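Local coordinates for protein phosphoribosylglycinamide synthetase (Anaerococcus prevotii, PDB 4DIM) that probably binds ATP and a metal ion and acts as a ligase of the ATP-grasp superfamily, at residues Leu325-Leu338 / Ile364-Ile378. Residues are numbered along the deposited sequence; the frame is centred on the assembly and turned at random.
Sequences LARMIIETEKSGIL and IKKFENSNDCIGQII
Ile364 and Gly336 form an antiparallel hydrogen-bonded pair: Ile364 N meets Gly336 O at 2.7 Å, almost straight at 174°, and Gly336 N returns the bond to Ile364 O. The Ile364 side chain divides its branches, CD1 reaching Leu338 CB and CG2 reaching Glu331 CB, while Leu402 of strand 398-402 also touches it. Lys366 donates its backbone N to Ser335 OG at 3.1 Å. With CG anti to the backbone N (chi1 -175°), its chain runs over Thr332 O and ends beside Glu333, where Lys366 NZ and Glu333 OE1, 3.2 Å apart, make a salt bridge that is weak as a hydrogen bond. Phe367 N binds Glu331 O at 2.7 Å, and Ile330 CG2 sits over one face of the Phe367 ring, 3.7 Å from its centroid and 21° off the normal, a CH-pi contact; Tyr218 meets the same ring at a steep angle. Were Phe367 replaced by an alanine, Ile330 CG2 is likely to lose the ring face it packs on and Tyr218 its aromatic neighbour. Cys373 SG packs on Met328 CB at 3.6 Å, whereas Ile374 CD1 abuts the backbone of Ile330 and Glu331. Ile374 N donates to Ile329 O, and Gly375 to Ile378 pair antiparallel with Ile329 to Ala326. SE of selenomethionine Met328 lies 3.7 Å from Gln376 OE1, and Gln376 NE2 is hydrogen-bonded to Glu353; Ile377 crosses Ile329 on the opposite face. Backbone bonds and apolar packing thus pair the segments twice, within the large sheet and within the small one holding 398-402, and the Lys366-Glu333 charge pair lies at the solvent-exposed turn.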
ATOM      1  N   LEU A 325     -16.468  -0.531  -1.961  1.00 72.60           N
ATOM      2  CA  LEU A 325     -15.989   0.577  -2.802  1.00 72.11           C
ATOM      3  C   LEU A 325     -15.551   1.698  -1.885  1.00 77.56           C
ATOM      4  O   LEU A 325     -16.321   2.122  -1.030  1.00 79.52           O
ATOM      5  CB  LEU A 325     -17.090   1.065  -3.785  1.00 74.44           C
ATOM      6  CG  LEU A 325     -16.799   2.327  -4.646  1.00 80.14           C
ATOM      7  CD1 LEU A 325     -15.594   2.135  -5.535  1.00 78.74           C
ATOM      8  CD2 LEU A 325     -17.960   2.698  -5.487  1.00 85.33           C
ATOM      9  N   ALA A 326     -14.336   2.172  -2.060  1.00 74.84           N
ATOM     10  CA  ALA A 326     -13.762   3.268  -1.273  1.00 75.51           C
ATOM     11  C   ALA A 326     -13.265   4.295  -2.213  1.00 81.82           C
ATOM     12  O   ALA A 326     -12.531   3.946  -3.134  1.00 81.75           O
ATOM     13  CB  ALA A 326     -12.621   2.782  -0.393  1.00 74.21           C
ATOM     14  N   ARG A 327     -13.696   5.535  -2.042  1.00 81.12           N
ATOM     15  CA  ARG A 327     -13.254   6.617  -2.894  1.00 83.29           C
ATOM     16  C   ARG A 327     -12.889   7.854  -2.116  1.00 90.38           C
ATOM     17  O   ARG A 327     -13.636   8.276  -1.225  1.00 89.12           O
ATOM     18  CB  ARG A 327     -14.384   6.962  -3.863  1.00 88.00           C
ATOM     19  CG  ARG A 327     -14.408   6.048  -5.045  1.00 93.10           C
ATOM     20  CD  ARG A 327     -15.320   6.610  -6.087  1.00 94.44           C
ATOM     21  NE  ARG A 327     -15.499   5.633  -7.151  1.00 81.49           N
ATOM     22  CZ  ARG A 327     -16.546   5.544  -7.950  1.00 95.90           C
ATOM     23  NH1 ARG A 327     -17.559   6.402  -7.834  1.00 95.71           N
ATOM     24  NH2 ARG A 327     -16.603   4.591  -8.869  1.00 95.10           N
HETATM   25  N   MSE A 328     -11.793   8.507  -2.543  1.00 82.76           N
HETATM   26  CA  MSE A 328     -11.410   9.804  -2.002  1.00 84.40           C
HETATM   27  C   MSE A 328     -12.327  10.862  -2.605  1.00 88.20           C
HETATM   28  O   MSE A 328     -12.631  10.792  -3.799  1.00 86.78           O
HETATM   29  CB  MSE A 328      -9.949  10.157  -2.314  1.00 88.79           C
HETATM   30  CG  MSE A 328      -8.913   9.105  -1.850  1.00 99.31           C
HETATM   31 SE   MSE A 328      -9.016   8.419   0.063  0.73109.94          SE
HETATM   32  CE  MSE A 328      -9.736   6.582  -0.242  1.00103.20           C
ATOM     33  N   ILE A 329     -12.784  11.823  -1.775  1.00 86.96           N
ATOM     34  CA  ILE A 329     -13.533  13.007  -2.208  1.00 87.13           C
ATOM     35  C   ILE A 329     -12.490  14.026  -2.654  1.00 96.21           C
ATOM     36  O   ILE A 329     -11.599  14.348  -1.881  1.00 96.33           O
ATOM     37  CB  ILE A 329     -14.467  13.604  -1.119  1.00 89.26           C
ATOM     38  CG1 ILE A 329     -15.484  12.555  -0.605  1.00 87.94           C
ATOM     39  CG2 ILE A 329     -15.206  14.833  -1.692  1.00 90.19           C
ATOM     40  CD1 ILE A 329     -16.243  13.026   0.598  1.00 93.64           C
ATOM     41  N   ILE A 330     -12.583  14.521  -3.885  1.00 97.77           N
ATOM     42  CA  ILE A 330     -11.605  15.479  -4.409  1.00101.36           C
ATOM     43  C   ILE A 330     -12.299  16.647  -5.093  1.00108.32           C
ATOM     44  O   ILE A 330     -13.484  16.551  -5.436  1.00106.39           O
ATOM     45  CB  ILE A 330     -10.624  14.763  -5.385  1.00105.35           C
ATOM     46  CG1 ILE A 330     -11.358  14.143  -6.596  1.00104.79           C
ATOM     47  CG2 ILE A 330      -9.804  13.686  -4.649  1.00104.31           C
ATOM     48  CD1 ILE A 330     -10.526  13.956  -7.740  1.00119.19           C
ATOM     49  N   GLU A 331     -11.557  17.756  -5.275  1.00110.28           N
ATOM     50  CA  GLU A 331     -12.041  18.946  -5.999  1.00112.39           C
ATOM     51  C   GLU A 331     -11.141  19.132  -7.212  1.00119.90           C
ATOM     52  O   GLU A 331      -9.922  19.126  -7.070  1.00119.35           O
ATOM     53  CB  GLU A 331     -12.068  20.195  -5.104  1.00115.03           C
ATOM     54  CG  GLU A 331     -12.544  21.451  -5.820  1.00123.53           C
ATOM     55  CD  GLU A 331     -13.947  21.409  -6.393  1.00141.41           C
ATOM     56  OE1 GLU A 331     -14.906  21.230  -5.607  1.00126.72           O
ATOM     57  OE2 GLU A 331     -14.092  21.604  -7.622  1.00140.65           O
ATOM     58  N   THR A 332     -11.739  19.273  -8.400  1.00120.45           N
ATOM     59  CA  THR A 332     -10.992  19.349  -9.662  1.00124.21           C
ATOM     60  C   THR A 332     -11.085  20.674 -10.422  1.00131.70           C
ATOM     61  O   THR A 332     -10.209  20.925 -11.244  1.00132.82           O
ATOM     62  CB  THR A 332     -11.499  18.238 -10.569  1.00135.26           C
ATOM     63  OG1 THR A 332     -12.929  18.234 -10.481  1.00136.08           O
ATOM     64  CG2 THR A 332     -10.933  16.867 -10.167  1.00132.40           C
ATOM     65  N   GLU A 333     -12.130  21.490 -10.205  1.00130.33           N
ATOM     66  CA  GLU A 333     -12.274  22.765 -10.915  1.00133.86           C
ATOM     67  C   GLU A 333     -12.624  23.908  -9.940  1.00139.12           C
ATOM     68  O   GLU A 333     -13.356  24.830 -10.305  1.00142.46           O
ATOM     69  CB  GLU A 333     -13.333  22.618 -12.023  1.00135.52           C
ATOM     70  CG  GLU A 333     -12.823  21.933 -13.288  1.00149.82           C
ATOM     71  CD  GLU A 333     -12.030  22.829 -14.223  1.00175.75           C
ATOM     72  OE1 GLU A 333     -10.813  22.580 -14.394  1.00159.52           O
ATOM     73  OE2 GLU A 333     -12.624  23.779 -14.787  1.00175.85           O
ATOM     74  N   LYS A 334     -12.054  23.893  -8.723  1.00133.94           N
ATOM     75  CA  LYS A 334     -12.305  24.967  -7.753  1.00134.05           C
ATOM     76  C   LYS A 334     -11.254  24.992  -6.628  1.00137.22           C
ATOM     77  O   LYS A 334     -10.784  23.948  -6.164  1.00134.96           O
ATOM     78  CB  LYS A 334     -13.722  24.868  -7.136  1.00133.63           C
ATOM     79  CG  LYS A 334     -14.308  26.238  -6.833  1.00153.61           C
ATOM     80  CD  LYS A 334     -15.781  26.204  -6.457  1.00160.54           C
ATOM     81  CE  LYS A 334     -16.333  27.619  -6.371  1.00166.64           C
ATOM     82  NZ  LYS A 334     -17.800  27.645  -6.133  1.00168.25           N
ATOM     83  N   SER A 335     -10.878  26.208  -6.214  1.00134.99           N
ATOM     84  CA  SER A 335      -9.920  26.426  -5.131  1.00134.70           C
ATOM     85  C   SER A 335     -10.458  27.511  -4.221  1.00136.08           C
ATOM     86  O   SER A 335     -11.172  28.403  -4.685  1.00137.90           O
ATOM     87  CB  SER A 335      -8.546  26.811  -5.684  1.00141.24           C
ATOM     88  OG  SER A 335      -7.876  25.714  -6.280  1.00147.78           O
ATOM     89  N   GLY A 336     -10.141  27.430  -2.944  1.00128.50           N
ATOM     90  CA  GLY A 336     -10.605  28.436  -2.010  1.00128.31           C
ATOM     91  C   GLY A 336     -10.437  28.047  -0.570  1.00130.96           C
ATOM     92  O   GLY A 336      -9.833  27.020  -0.262  1.00128.37           O
ATOM     93  N   ILE A 337     -10.957  28.901   0.318  1.00129.64           N
ATOM     94  CA  ILE A 337     -10.888  28.699   1.761  1.00128.95           C
ATOM     95  C   ILE A 337     -12.265  28.183   2.173  1.00129.91           C
ATOM     96  O   ILE A 337     -13.281  28.799   1.845  1.00128.68           O
ATOM     97  CB  ILE A 337     -10.442  29.992   2.525  1.00134.53           C
ATOM     98  CG1 ILE A 337      -9.171  30.642   1.889  1.00138.77           C
ATOM     99  CG2 ILE A 337     -10.180  29.677   3.996  1.00133.29           C
ATOM    100  CD1 ILE A 337      -9.388  32.113   1.340  1.00148.58           C
ATOM    101  N   LEU A 338     -12.288  27.039   2.874  1.00124.30           N
ATOM    102  CA  LEU A 338     -13.521  26.361   3.269  1.00120.64           C
ATOM    103  C   LEU A 338     -14.300  27.083   4.358  1.00124.38           C
ATOM    104  O   LEU A 338     -13.704  27.605   5.295  1.00124.52           O
ATOM    105  CB  LEU A 338     -13.174  24.942   3.766  1.00118.57           C
ATOM    106  CG  LEU A 338     -14.347  24.003   4.097  1.00120.15           C
ATOM    107  CD1 LEU A 338     -15.106  23.633   2.856  1.00118.04           C
ATOM    108  CD2 LEU A 338     -13.858  22.738   4.756  1.00122.20           C
ATOM    109  N   ILE A 364      -8.851  24.557   0.175  1.00127.06           N
ATOM    110  CA  ILE A 364      -9.313  23.576  -0.792  1.00122.52           C
ATOM    111  C   ILE A 364      -8.459  23.824  -2.025  1.00129.21           C
ATOM    112  O   ILE A 364      -8.593  24.884  -2.647  1.00130.95           O
ATOM    113  CB  ILE A 364     -10.841  23.734  -1.067  1.00122.73           C
ATOM    114  CG1 ILE A 364     -11.666  23.741   0.250  1.00121.34           C
ATOM    115  CG2 ILE A 364     -11.334  22.647  -2.046  1.00119.17           C
ATOM    116  CD1 ILE A 364     -11.341  22.538   1.234  1.00124.84           C
ATOM    117  N   LYS A 365      -7.529  22.901  -2.327  1.00125.23           N
ATOM    118  CA  LYS A 365      -6.626  23.037  -3.465  1.00127.94           C
ATOM    119  C   LYS A 365      -7.066  22.131  -4.604  1.00128.34           C
ATOM    120  O   LYS A 365      -7.155  20.924  -4.398  1.00122.78           O
ATOM    121  CB  LYS A 365      -5.179  22.682  -3.058  1.00132.55           C
ATOM    122  CG  LYS A 365      -4.394  23.819  -2.422  1.00145.23           C
ATOM    123  CD  LYS A 365      -3.039  23.347  -1.871  1.00161.19           C
ATOM    124  CE  LYS A 365      -2.000  22.982  -2.924  1.00173.37           C
ATOM    125  NZ  LYS A 365      -1.334  21.670  -2.643  1.00174.62           N
ATOM    126  N   LYS A 366      -7.284  22.707  -5.818  1.00128.32           N
ATOM    127  CA  LYS A 366      -7.599  21.955  -7.042  1.00126.82           C
ATOM    128  C   LYS A 366      -6.658  20.745  -7.089  1.00129.95           C
ATOM    129  O   LYS A 366      -5.439  20.908  -7.152  1.00133.57           O
ATOM    130  CB  LYS A 366      -7.435  22.854  -8.283  1.00133.80           C
ATOM    131  CG  LYS A 366      -7.849  22.206  -9.603  1.00146.29           C
ATOM    132  CD  LYS A 366      -6.740  22.316 -10.661  1.00160.86           C
ATOM    133  CE  LYS A 366      -7.134  21.769 -12.015  1.00171.68           C
ATOM    134  NZ  LYS A 366      -8.007  22.703 -12.792  1.00183.82           N
ATOM    135  N   PHE A 367      -7.237  19.554  -6.942  1.00121.92           N
ATOM    136  CA  PHE A 367      -6.548  18.277  -6.794  1.00119.91           C
ATOM    137  C   PHE A 367      -5.384  18.046  -7.747  1.00127.92           C
ATOM    138  O   PHE A 367      -5.539  18.074  -8.968  1.00127.59           O
ATOM    139  CB  PHE A 367      -7.521  17.110  -6.936  1.00116.85           C
ATOM    140  CG  PHE A 367      -6.963  15.799  -6.455  1.00115.52           C
ATOM    141  CD1 PHE A 367      -6.607  14.809  -7.353  1.00117.68           C
ATOM    142  CD2 PHE A 367      -6.831  15.539  -5.100  1.00115.39           C
ATOM    143  CE1 PHE A 367      -6.113  13.587  -6.904  1.00116.71           C
ATOM    144  CE2 PHE A 367      -6.348  14.312  -4.653  1.00115.91           C
ATOM    145  CZ  PHE A 367      -5.977  13.350  -5.559  1.00113.68           C
ATOM    146  N   GLU A 368      -4.222  17.782  -7.132  1.00129.02           N
ATOM    147  CA  GLU A 368      -2.944  17.486  -7.782  1.00134.26           C
ATOM    148  C   GLU A 368      -2.249  16.291  -7.061  1.00136.02           C
ATOM    149  O   GLU A 368      -1.709  15.430  -7.759  1.00137.20           O
ATOM    150  CB  GLU A 368      -2.022  18.745  -7.878  1.00142.41           C
ATOM    151  CG  GLU A 368      -2.066  19.723  -6.702  1.00158.09           C
ATOM    152  CD  GLU A 368      -1.532  21.120  -6.976  1.00188.73           C
ATOM    153  OE1 GLU A 368      -0.488  21.248  -7.658  1.00187.05           O
ATOM    154  OE2 GLU A 368      -2.145  22.089  -6.473  1.00183.34           O
ATOM    155  N   ASN A 369      -2.273  16.218  -5.700  1.00129.17           N
ATOM    156  CA  ASN A 369      -1.696  15.092  -4.946  1.00126.98           C
ATOM    157  C   ASN A 369      -2.652  14.598  -3.861  1.00125.00           C
ATOM    158  O   ASN A 369      -3.649  15.237  -3.555  1.00121.70           O
ATOM    159  CB  ASN A 369      -0.346  15.471  -4.329  1.00135.02           C
ATOM    160  CG  ASN A 369      -0.404  16.517  -3.238  1.00152.04           C
ATOM    161  OD1 ASN A 369      -0.617  16.198  -2.068  1.00140.95           O
ATOM    162  ND2 ASN A 369      -0.160  17.780  -3.580  1.00144.25           N
ATOM    163  N   SER A 370      -2.320  13.455  -3.277  1.00121.52           N
ATOM    164  CA  SER A 370      -3.107  12.765  -2.244  1.00117.88           C
ATOM    165  C   SER A 370      -3.460  13.618  -0.994  1.00123.49           C
ATOM    166  O   SER A 370      -4.487  13.359  -0.362  1.00120.42           O
ATOM    167  CB  SER A 370      -2.355  11.519  -1.782  1.00122.23           C
ATOM    168  OG  SER A 370      -0.957  11.759  -1.690  1.00138.67           O
ATOM    169  N   ASN A 371      -2.635  14.625  -0.648  1.00124.53           N
ATOM    170  CA  ASN A 371      -2.864  15.462   0.535  1.00124.82           C
ATOM    171  C   ASN A 371      -3.936  16.514   0.265  1.00126.84           C
ATOM    172  O   ASN A 371      -4.398  17.159   1.214  1.00126.74           O
ATOM    173  CB  ASN A 371      -1.563  16.114   1.014  1.00131.68           C
ATOM    174  CG  ASN A 371      -0.482  15.084   1.300  1.00161.26           C
ATOM    175  OD1 ASN A 371      -0.505  14.398   2.335  1.00155.15           O
ATOM    176  ND2 ASN A 371       0.428  14.871   0.346  1.00153.53           N
ATOM    177  N   ASP A 372      -4.357  16.662  -1.016  1.00121.81           N
ATOM    178  CA  ASP A 372      -5.436  17.560  -1.425  1.00121.15           C
ATOM    179  C   ASP A 372      -6.842  16.879  -1.308  1.00122.71           C
ATOM    180  O   ASP A 372      -7.826  17.482  -1.747  1.00121.56           O
ATOM    181  CB  ASP A 372      -5.213  18.053  -2.874  1.00124.76           C
ATOM    182  CG  ASP A 372      -3.901  18.757  -3.104  1.00137.18           C
ATOM    183  OD1 ASP A 372      -3.561  19.652  -2.300  1.00141.34           O
ATOM    184  OD2 ASP A 372      -3.219  18.425  -4.097  1.00141.53           O
ATOM    185  N   CYS A 373      -6.946  15.645  -0.724  1.00118.45           N
ATOM    186  CA  CYS A 373      -8.238  14.965  -0.546  1.00115.03           C
ATOM    187  C   CYS A 373      -9.051  15.729   0.490  1.00116.58           C
ATOM    188  O   CYS A 373      -8.500  16.132   1.526  1.00117.72           O
ATOM    189  CB  CYS A 373      -8.059  13.505  -0.118  1.00114.69           C
ATOM    190  SG  CYS A 373      -7.352  12.404  -1.385  1.00119.07           S
ATOM    191  N   ILE A 374     -10.353  15.927   0.206  1.00109.25           N
ATOM    192  CA  ILE A 374     -11.311  16.591   1.106  1.00107.47           C
ATOM    193  C   ILE A 374     -11.847  15.577   2.133  1.00105.21           C
ATOM    194  O   ILE A 374     -12.166  15.940   3.266  1.00105.14           O
ATOM    195  CB  ILE A 374     -12.451  17.255   0.294  1.00110.16           C
ATOM    196  CG1 ILE A 374     -11.891  18.454  -0.512  1.00113.91           C
ATOM    197  CG2 ILE A 374     -13.640  17.672   1.185  1.00110.96           C
ATOM    198  CD1 ILE A 374     -11.471  18.117  -1.943  1.00124.93           C
ATOM    199  N   GLY A 375     -11.931  14.322   1.738  1.00 97.36           N
ATOM    200  CA  GLY A 375     -12.423  13.276   2.618  1.00 94.01           C
ATOM    201  C   GLY A 375     -12.418  11.940   1.931  1.00 91.78           C
ATOM    202  O   GLY A 375     -11.728  11.756   0.922  1.00 88.11           O
ATOM    203  N   GLN A 376     -13.219  11.018   2.461  1.00 88.28           N
ATOM    204  CA  GLN A 376     -13.360   9.687   1.888  1.00 86.44           C
ATOM    205  C   GLN A 376     -14.680   9.070   2.259  1.00 88.78           C
ATOM    206  O   GLN A 376     -15.236   9.359   3.325  1.00 89.77           O
ATOM    207  CB  GLN A 376     -12.226   8.758   2.322  1.00 88.43           C
ATOM    208  CG  GLN A 376     -12.258   8.384   3.803  1.00 87.41           C
ATOM    209  CD  GLN A 376     -10.982   7.749   4.246  1.00 91.43           C
ATOM    210  OE1 GLN A 376      -9.931   7.879   3.629  1.00 87.79           O
ATOM    211  NE2 GLN A 376     -11.017   7.125   5.369  1.00 87.25           N
ATOM    212  N   ILE A 377     -15.153   8.197   1.366  1.00 83.67           N
ATOM    213  CA  ILE A 377     -16.411   7.476   1.447  1.00 82.92           C
ATOM    214  C   ILE A 377     -16.139   5.998   1.299  1.00 84.31           C
ATOM    215  O   ILE A 377     -15.455   5.598   0.362  1.00 80.54           O
ATOM    216  CB  ILE A 377     -17.389   7.931   0.321  1.00 86.73           C
ATOM    217  CG1 ILE A 377     -17.701   9.455   0.402  1.00 88.39           C
ATOM    218  CG2 ILE A 377     -18.688   7.094   0.348  1.00 87.47           C
ATOM    219  CD1 ILE A 377     -18.268  10.000  -0.855  1.00 92.11           C
ATOM    220  N   ILE A 378     -16.762   5.184   2.162  1.00 82.31           N
ATOM    221  CA  ILE A 378     -16.698   3.746   2.056  1.00 80.45           C
ATOM    222  C   ILE A 378     -18.121   3.190   2.121  1.00 81.05           C
ATOM    223  O   ILE A 378     -18.874   3.477   3.044  1.00 78.33           O
ATOM    224  CB  ILE A 378     -15.788   3.050   3.085  1.00 83.43           C
ATOM    225  CG1 ILE A 378     -14.477   3.773   3.247  1.00 82.40           C
ATOM    226  CG2 ILE A 378     -15.561   1.575   2.643  1.00 85.58           C
ATOM    227  CD1 ILE A 378     -13.699   3.287   4.345  1.00 90.92           C
TER